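Kirola (Actinidia deliciosa, PDB 4IGV) is a kiwifruit allergen of the ripening-related, PR-10-like protein family whose biological role is not established, though its Bet v 1-type fold suggests binding of small hydrophobic ligands. Local coordinates at residues T68-V73 against I87-L92; V42-G47 against S54-K59; L95-I100 against H119-K124. One frame throughout, in Å; residues are numbered along the deposited sequence.

Contact 1 (T68-V73 against I87-L92); sequences TAKDIV and IVEGDL
Lys70 and Glu89 run side by side from a hydrogen-bonded antiparallel pair, on the face of the sheet opposite Asp71 and Ile87. The lysine leaves with CG anti to its backbone N (chi1 -175°) and bends once, at chi3 (67°), which lays CE and NZ against the extended glutamate. Lys70 NZ and Glu89 OE1 form a long salt bridge of 3.5 Å, while CE of the same lysine also touches Val88 CG2. That methyl, Val88 CG2, sits between N and the carbonyl carbon of its residue, 3.2 Å from Lys70 O. Lys70 O accepts two N-H groups, Val88 N at 2.8 Å nearly along the C=O axis and Glu89 N at 3.3 Å on a lone pair: a classic beta bulge, where the chain turns its corner. On the other face Asp71, CG beside its own N, brings OD1 to 3.6 Å from Ile87 CG1; its OD2 is hydrogen-bonded to an unidentified molecule, probably from the crystallisation liquor. Beyond Gly90, Asp91 turns its carboxylate back, and Thr68 N reaches OD2 of Asp91 at 2.9 Å from above the carboxylate plane, almost straight. Water 2 joins that OD2 to Thr68 OG1. Two acidic residues thus do different work: Glu89 pairs with a partly exposed lysine, whereas Asp91 OD2 accepts Thr68 N and Asp91 N donates to Thr68 O, tying the 3-10 segment to the strand.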
# COMPACT_ATOMS: atom_id res chain seq x y z
N THR A 68 13.36 -1.24 2.66
CA THR A 68 12.56 -2.34 3.19
C THR A 68 11.55 -1.82 4.20
O THR A 68 11.73 -0.74 4.77
CB THR A 68 13.39 -3.48 3.85
OG1 THR A 68 14.03 -3.01 5.06
CG2 THR A 68 14.42 -4.03 2.90
N ALA A 69 10.50 -2.58 4.42
CA ALA A 69 9.49 -2.28 5.46
C ALA A 69 8.94 -3.59 5.95
O ALA A 69 8.76 -4.55 5.18
CB ALA A 69 8.39 -1.46 4.90
N LYS A 70 8.63 -3.65 7.23
CA LYS A 70 7.86 -4.74 7.77
C LYS A 70 6.57 -4.14 8.28
O LYS A 70 6.57 -3.17 9.06
CB LYS A 70 8.61 -5.41 8.94
CG LYS A 70 7.95 -6.60 9.47
CD LYS A 70 8.74 -7.30 10.58
CE LYS A 70 8.85 -6.48 11.79
NZ LYS A 70 9.46 -7.32 12.88
N ASP A 71 5.46 -4.72 7.85
CA ASP A 71 4.13 -4.22 8.17
C ASP A 71 3.28 -5.27 8.83
O ASP A 71 3.48 -6.48 8.57
CB ASP A 71 3.33 -3.83 6.92
CG ASP A 71 3.89 -2.70 6.12
OD1 ASP A 71 5.02 -2.24 6.34
OD2 ASP A 71 3.14 -2.27 5.18
N ILE A 72 2.34 -4.82 9.68
CA ILE A 72 1.26 -5.65 10.18
C ILE A 72 -0.04 -5.24 9.50
O ILE A 72 -0.27 -4.07 9.24
CB ILE A 72 1.13 -5.63 11.76
CG1 ILE A 72 0.01 -6.55 12.26
CG2 ILE A 72 0.93 -4.22 12.30
CD1 ILE A 72 0.13 -6.90 13.76
N VAL A 73 -0.87 -6.22 9.19
CA VAL A 73 -2.22 -5.92 8.70
C VAL A 73 -3.05 -5.64 9.95
O VAL A 73 -3.37 -6.55 10.73
CB VAL A 73 -2.79 -7.04 7.90
CG1 VAL A 73 -4.27 -6.69 7.54
CG2 VAL A 73 -1.99 -7.27 6.60
N ILE A 87 3.11 0.20 9.38
CA ILE A 87 4.54 0.01 9.20
C ILE A 87 5.20 -0.06 10.55
O ILE A 87 5.02 0.85 11.37
CB ILE A 87 5.20 1.11 8.31
CG1 ILE A 87 4.45 1.25 6.98
CG2 ILE A 87 6.73 0.81 8.16
CD1 ILE A 87 4.89 2.42 6.09
N VAL A 88 5.93 -1.13 10.83
CA VAL A 88 6.52 -1.31 12.17
C VAL A 88 8.00 -1.23 12.16
O VAL A 88 8.61 -0.82 13.17
CB VAL A 88 6.03 -2.57 12.86
CG1 VAL A 88 4.47 -2.46 13.08
CG2 VAL A 88 6.40 -3.84 12.19
N GLU A 89 8.63 -1.57 11.04
CA GLU A 89 10.07 -1.41 10.88
C GLU A 89 10.40 -1.02 9.46
O GLU A 89 9.63 -1.33 8.55
CB GLU A 89 10.82 -2.72 11.17
CG GLU A 89 10.66 -3.28 12.53
CD GLU A 89 11.53 -4.53 12.78
OE1 GLU A 89 12.00 -5.17 11.80
OE2 GLU A 89 11.76 -4.87 13.97
N GLY A 90 11.52 -0.37 9.27
CA GLY A 90 12.06 -0.12 7.95
C GLY A 90 12.52 1.29 7.78
O GLY A 90 12.56 2.07 8.72
N ASP A 91 12.93 1.61 6.56
CA ASP A 91 13.51 2.92 6.28
C ASP A 91 12.57 4.04 6.72
O ASP A 91 13.02 5.08 7.21
CB ASP A 91 13.86 3.05 4.80
CG ASP A 91 14.91 2.05 4.35
OD1 ASP A 91 16.07 2.45 4.15
OD2 ASP A 91 14.61 0.85 4.21
N LEU A 92 11.28 3.89 6.45
CA LEU A 92 10.30 4.95 6.84
C LEU A 92 10.31 5.31 8.31
O LEU A 92 10.04 6.47 8.69
CB LEU A 92 8.88 4.56 6.40
CG LEU A 92 8.53 4.76 4.92
CD1 LEU A 92 7.38 3.93 4.42
CD2 LEU A 92 8.33 6.29 4.61
O HOH W 1 10.23 1.71 4.83
O HOH W 2 16.07 -1.19 4.77

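Contact 2 (V42-G47 against S54-K59); sequences VDLLEG and SVIFFK
Strands 42-46 and 55-59 form an antiparallel hairpin at the edge of the sheet, their axes 4.5 Å apart at closest approach. Asp43 and Phe57 exchange a reciprocal pair of nearly straight backbone hydrogen bonds; farther on, Val55 O takes a good bond from Leu45 N and a weak one from Glu46 N, the signature of a classic bulge. Because of that bulge Leu45 lies over its partner strand, and its side chain can be followed outward. Leu45 CB rests 3.5 Å from Val55 O and more loosely against Val55 CG1. With chi1 at -64°, Leu45 CG stands beside the leucine's own N and comes 4.0 Å from Phe57 CB. The near-trans chi2 carries Leu45 CD1 obliquely across to the same Phe57 CB, at 3.9 Å. The Phe57 ring, its CG anti to N, runs alongside Asp43, whose OD2 meets CD2 at the ring edge, with carboxylate and ring nearly coplanar (20°). On the other face Val42 CG1 packs alongside Ile56 CG2, at 3.6 Å, and also touches Phe58 CE1. Ile56 CG2 lies over one face of the Phe58 ring, toward its rim, and Leu28 adds to this apolar group. Leu44 turns CD1 onto Val55 O and Ile56 CG1, while Ser54 OG bonds to Thr51 O. The hairpin is therefore two-sided: Val42, Ile56 and Phe58 make a largely apolar inner face, whereas the outer face sets Val55 and Phe57 beside acidic Asp43 and Glu46, with Leu45 reaching across from the bulge; the Asp43 oxygen probably finds a mildly favourable electrostatic site at the positive rim of Phe57.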
# COMPACT_ATOMS: atom_id res chain seq x y z
N VAL A 42 7.59 -9.36 -1.72
CA VAL A 42 6.56 -9.31 -0.69
C VAL A 42 6.55 -10.67 -0.05
O VAL A 42 6.10 -11.68 -0.66
CB VAL A 42 5.23 -9.07 -1.34
CG1 VAL A 42 4.17 -8.99 -0.29
CG2 VAL A 42 5.21 -7.75 -2.18
N ASP A 43 7.00 -10.70 1.20
CA ASP A 43 7.25 -11.96 1.91
C ASP A 43 6.44 -12.03 3.18
O ASP A 43 6.66 -11.23 4.11
CB ASP A 43 8.71 -12.12 2.26
CG ASP A 43 9.59 -12.05 1.04
OD1 ASP A 43 9.34 -12.85 0.10
OD2 ASP A 43 10.41 -11.11 0.94
N LEU A 44 5.52 -12.98 3.25
CA LEU A 44 4.77 -13.22 4.46
C LEU A 44 5.74 -13.76 5.50
O LEU A 44 6.49 -14.69 5.24
CB LEU A 44 3.65 -14.23 4.16
CG LEU A 44 2.72 -14.57 5.32
CD1 LEU A 44 1.85 -13.38 5.72
CD2 LEU A 44 1.85 -15.70 4.86
N LEU A 45 5.70 -13.18 6.69
CA LEU A 45 6.51 -13.60 7.79
C LEU A 45 5.74 -14.32 8.87
O LEU A 45 6.28 -15.23 9.46
CB LEU A 45 7.19 -12.39 8.40
CG LEU A 45 8.16 -11.62 7.54
CD1 LEU A 45 8.85 -10.53 8.39
CD2 LEU A 45 9.20 -12.50 6.90
N GLU A 46 4.50 -13.92 9.16
CA GLU A 46 3.66 -14.55 10.16
C GLU A 46 2.21 -14.46 9.76
O GLU A 46 1.80 -13.49 9.09
CB GLU A 46 3.85 -13.90 11.52
CG GLU A 46 5.21 -13.89 12.04
CD GLU A 46 5.81 -15.32 12.20
OE1 GLU A 46 5.16 -16.45 12.21
OE2 GLU A 46 7.08 -15.36 12.24
N GLY A 47 1.44 -15.45 10.18
CA GLY A 47 0.01 -15.43 9.90
C GLY A 47 -0.29 -16.06 8.55
O GLY A 47 0.47 -16.86 8.02
N SER A 54 -1.53 -10.52 10.19
CA SER A 54 -0.47 -11.06 9.37
C SER A 54 0.66 -10.04 9.28
O SER A 54 0.44 -8.78 9.34
CB SER A 54 -0.96 -11.48 7.98
OG SER A 54 -1.63 -10.45 7.26
N VAL A 55 1.88 -10.53 9.13
CA VAL A 55 3.06 -9.69 9.12
C VAL A 55 3.78 -9.92 7.80
O VAL A 55 4.05 -11.08 7.45
CB VAL A 55 3.99 -10.03 10.31
CG1 VAL A 55 5.31 -9.19 10.27
CG2 VAL A 55 3.27 -9.91 11.67
N ILE A 56 4.06 -8.84 7.10
CA ILE A 56 4.54 -8.90 5.73
C ILE A 56 5.80 -8.03 5.61
O ILE A 56 5.86 -6.88 6.09
CB ILE A 56 3.47 -8.47 4.72
CG1 ILE A 56 2.23 -9.32 4.86
CG2 ILE A 56 4.02 -8.54 3.28
CD1 ILE A 56 1.07 -8.81 3.99
N PHE A 57 6.80 -8.58 4.92
CA PHE A 57 8.05 -7.85 4.64
C PHE A 57 8.07 -7.41 3.17
O PHE A 57 7.77 -8.21 2.31
CB PHE A 57 9.24 -8.77 4.93
CG PHE A 57 10.60 -8.13 4.73
CD1 PHE A 57 11.11 -7.24 5.67
CD2 PHE A 57 11.37 -8.48 3.65
CE1 PHE A 57 12.36 -6.70 5.50
CE2 PHE A 57 12.65 -7.93 3.49
CZ PHE A 57 13.11 -7.04 4.46
N PHE A 58 8.43 -6.13 2.93
CA PHE A 58 8.49 -5.58 1.59
C PHE A 58 9.89 -5.18 1.25
O PHE A 58 10.59 -4.53 2.06
CB PHE A 58 7.60 -4.36 1.49
CG PHE A 58 6.14 -4.63 1.67
CD1 PHE A 58 5.34 -4.97 0.64
CD2 PHE A 58 5.55 -4.55 2.94
CE1 PHE A 58 3.98 -5.22 0.81
CE2 PHE A 58 4.22 -4.80 3.09
CZ PHE A 58 3.44 -5.12 2.04
N LYS A 59 10.32 -5.57 0.05
CA LYS A 59 11.55 -5.08 -0.53
C LYS A 59 11.10 -4.22 -1.71
O LYS A 59 10.41 -4.70 -2.61
CB LYS A 59 12.42 -6.22 -1.03
CG LYS A 59 12.91 -7.12 0.08
CD LYS A 59 13.77 -8.21 -0.50
CE LYS A 59 15.03 -7.68 -1.09
NZ LYS A 59 15.99 -8.78 -1.39

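Contact 3 (L95-I100 against H119-K124); sequences LYKTFI and HYEKLK
Tyr120 holds its CG in the crowded position between N and the carbonyl carbon (chi1 53°), while Tyr96 turns its own beside the backbone N (chi1 -56°) and Phe99 swings out at chi1 -150°; together these settings gather three rings into an aromatic cluster. Tyr120 CB lies over the face of the Phe99 ring, 4.1 Å from its centroid, in a CH-pi contact. Phe99 CE1 stands over the centre of the Tyr96 ring, and Tyr96 CE1 approaches Tyr120 CD1 to 3.8 Å with the two rings oblique. Pro130 packs against all three; Tyr96 OH bonds to Glu128 O and Tyr120 OH to Glu129 OE1. Beside the cluster Glu121 O accepts Lys97 N at 2.8 Å and, weakly, Thr98 N: a classic beta bulge. On the outer face water 4 links Thr98 OG1 to Glu121 OE1, and water 3 donates to Glu121 OE2, which stands 4.5 Å from Lys97 NZ, beyond a salt bridge. Past the last bridge, Leu123 N donates to Leu95 O at 2.9 Å. The contact thus separates its chemistry by face: aromatic rings inside, tethered by hydroxyls to the segment before helix 131-145, and a water-bridged carboxylate outside, probably kept ionised by water and the nearby lysine.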
# COMPACT_ATOMS: atom_id res chain seq x y z
N LEU A 95 12.16 8.34 9.67
CA LEU A 95 11.55 9.65 9.50
C LEU A 95 10.22 9.85 10.22
O LEU A 95 9.90 10.98 10.62
CB LEU A 95 11.31 9.92 8.00
CG LEU A 95 12.51 9.91 7.06
CD1 LEU A 95 12.08 10.05 5.60
CD2 LEU A 95 13.44 11.04 7.46
N TYR A 96 9.45 8.77 10.36
CA TYR A 96 8.11 8.77 10.97
C TYR A 96 8.08 7.89 12.20
O TYR A 96 8.59 6.77 12.20
CB TYR A 96 7.04 8.31 9.94
CG TYR A 96 7.06 9.14 8.69
CD1 TYR A 96 6.42 10.39 8.62
CD2 TYR A 96 7.77 8.74 7.55
CE1 TYR A 96 6.50 11.19 7.49
CE2 TYR A 96 7.84 9.52 6.41
CZ TYR A 96 7.20 10.75 6.38
OH TYR A 96 7.33 11.54 5.24
N LYS A 97 7.47 8.42 13.27
CA LYS A 97 7.21 7.67 14.47
C LYS A 97 6.21 6.57 14.22
O LYS A 97 6.36 5.45 14.68
CB LYS A 97 6.66 8.61 15.55
CG LYS A 97 6.45 7.92 16.89
CD LYS A 97 6.14 8.92 17.96
CE LYS A 97 5.80 8.23 19.28
NZ LYS A 97 5.31 9.18 20.32
N THR A 98 5.17 6.92 13.47
CA THR A 98 4.12 6.01 13.09
C THR A 98 3.68 6.27 11.66
O THR A 98 3.75 7.38 11.17
CB THR A 98 2.87 6.12 13.99
OG1 THR A 98 2.23 7.37 13.84
CG2 THR A 98 3.22 5.96 15.46
N PHE A 99 3.23 5.20 11.00
CA PHE A 99 2.80 5.28 9.62
C PHE A 99 1.82 4.15 9.32
O PHE A 99 2.15 2.99 9.50
CB PHE A 99 4.00 5.21 8.67
CG PHE A 99 3.81 5.97 7.37
CD1 PHE A 99 4.52 7.07 7.10
CD2 PHE A 99 2.86 5.57 6.41
CE1 PHE A 99 4.34 7.78 5.93
CE2 PHE A 99 2.70 6.29 5.26
CZ PHE A 99 3.43 7.36 5.04
N ILE A 100 0.63 4.54 8.88
CA ILE A 100 -0.44 3.61 8.52
C ILE A 100 -0.87 3.92 7.09
O ILE A 100 -0.95 5.07 6.69
CB ILE A 100 -1.68 3.82 9.42
CG1 ILE A 100 -1.29 3.65 10.91
CG2 ILE A 100 -2.73 2.87 9.02
CD1 ILE A 100 -0.70 2.51 11.17
N HIS A 119 -1.89 7.85 7.26
CA HIS A 119 -1.96 8.58 8.53
C HIS A 119 -0.59 8.40 9.15
O HIS A 119 -0.12 7.27 9.33
CB HIS A 119 -2.99 7.98 9.47
CG HIS A 119 -4.40 8.19 9.06
ND1 HIS A 119 -5.05 9.39 9.29
CD2 HIS A 119 -5.32 7.37 8.49
CE1 HIS A 119 -6.28 9.32 8.80
NE2 HIS A 119 -6.48 8.11 8.32
N TYR A 120 0.07 9.49 9.50
CA TYR A 120 1.44 9.38 9.96
C TYR A 120 1.74 10.43 11.01
O TYR A 120 1.03 11.44 11.17
CB TYR A 120 2.43 9.57 8.77
CG TYR A 120 2.23 10.82 7.95
CD1 TYR A 120 2.85 12.02 8.31
CD2 TYR A 120 1.37 10.83 6.86
CE1 TYR A 120 2.62 13.15 7.61
CE2 TYR A 120 1.16 11.96 6.15
CZ TYR A 120 1.78 13.11 6.52
OH TYR A 120 1.63 14.32 5.85
N GLU A 121 2.82 10.17 11.74
CA GLU A 121 3.37 11.15 12.67
C GLU A 121 4.85 11.25 12.40
O GLU A 121 5.56 10.24 12.46
CB GLU A 121 3.10 10.78 14.12
CG GLU A 121 3.68 11.85 15.07
CD GLU A 121 3.53 11.61 16.54
OE1 GLU A 121 2.69 10.79 16.95
OE2 GLU A 121 4.28 12.27 17.28
N LYS A 122 5.32 12.48 12.11
CA LYS A 122 6.72 12.74 11.80
C LYS A 122 7.56 12.70 13.06
O LYS A 122 7.06 13.06 14.12
CB LYS A 122 6.90 14.12 11.19
CG LYS A 122 6.09 14.41 9.94
CD LYS A 122 6.25 15.89 9.62
CE LYS A 122 5.48 16.32 8.43
NZ LYS A 122 5.78 17.76 8.22
N LEU A 123 8.83 12.33 12.93
CA LEU A 123 9.73 12.40 14.10
C LEU A 123 10.14 13.84 14.44
O LEU A 123 10.42 14.13 15.61
CB LEU A 123 10.98 11.53 13.90
CG LEU A 123 10.76 10.02 13.94
CD1 LEU A 123 12.02 9.28 13.42
CD2 LEU A 123 10.38 9.57 15.35
N LYS A 124 10.20 14.70 13.41
CA LYS A 124 10.63 16.11 13.51
C LYS A 124 9.78 16.98 12.58
O LYS A 124 9.28 16.49 11.57
CB LYS A 124 12.11 16.25 13.11
CG LYS A 124 13.04 15.33 13.88
CD LYS A 124 14.49 15.80 13.79
CE LYS A 124 15.28 15.46 15.05
NZ LYS A 124 16.52 16.26 15.17
O HOH W 3 5.18 12.50 19.61
O HOH W 4 1.55 8.64 16.13

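From the N terminus, contact 2 comes first, closing the short hairpin of strands 39-46 and 55-62. Contact 1 follows, closing the next hairpin, 65-77 with 82-88, and contact 3 closes the last, 96-107 with 112-122. The three loops succeed one another without nesting or crossing. Contacts 1 and 2 share a strand boundary, where Ala69 O probably bonds to Phe58 N and Asp71 N to Ile56 O, and Asp71 OD2 packs on Phe58 CE2. Contact 1 reaches contact 3 through Ile87 N and Phe99 O. Contacts 2 and 3, about 10 Å apart at nearest atoms, are joined through contact 1 into one antiparallel sheet, the curved sheet of the Bet v 1 fold.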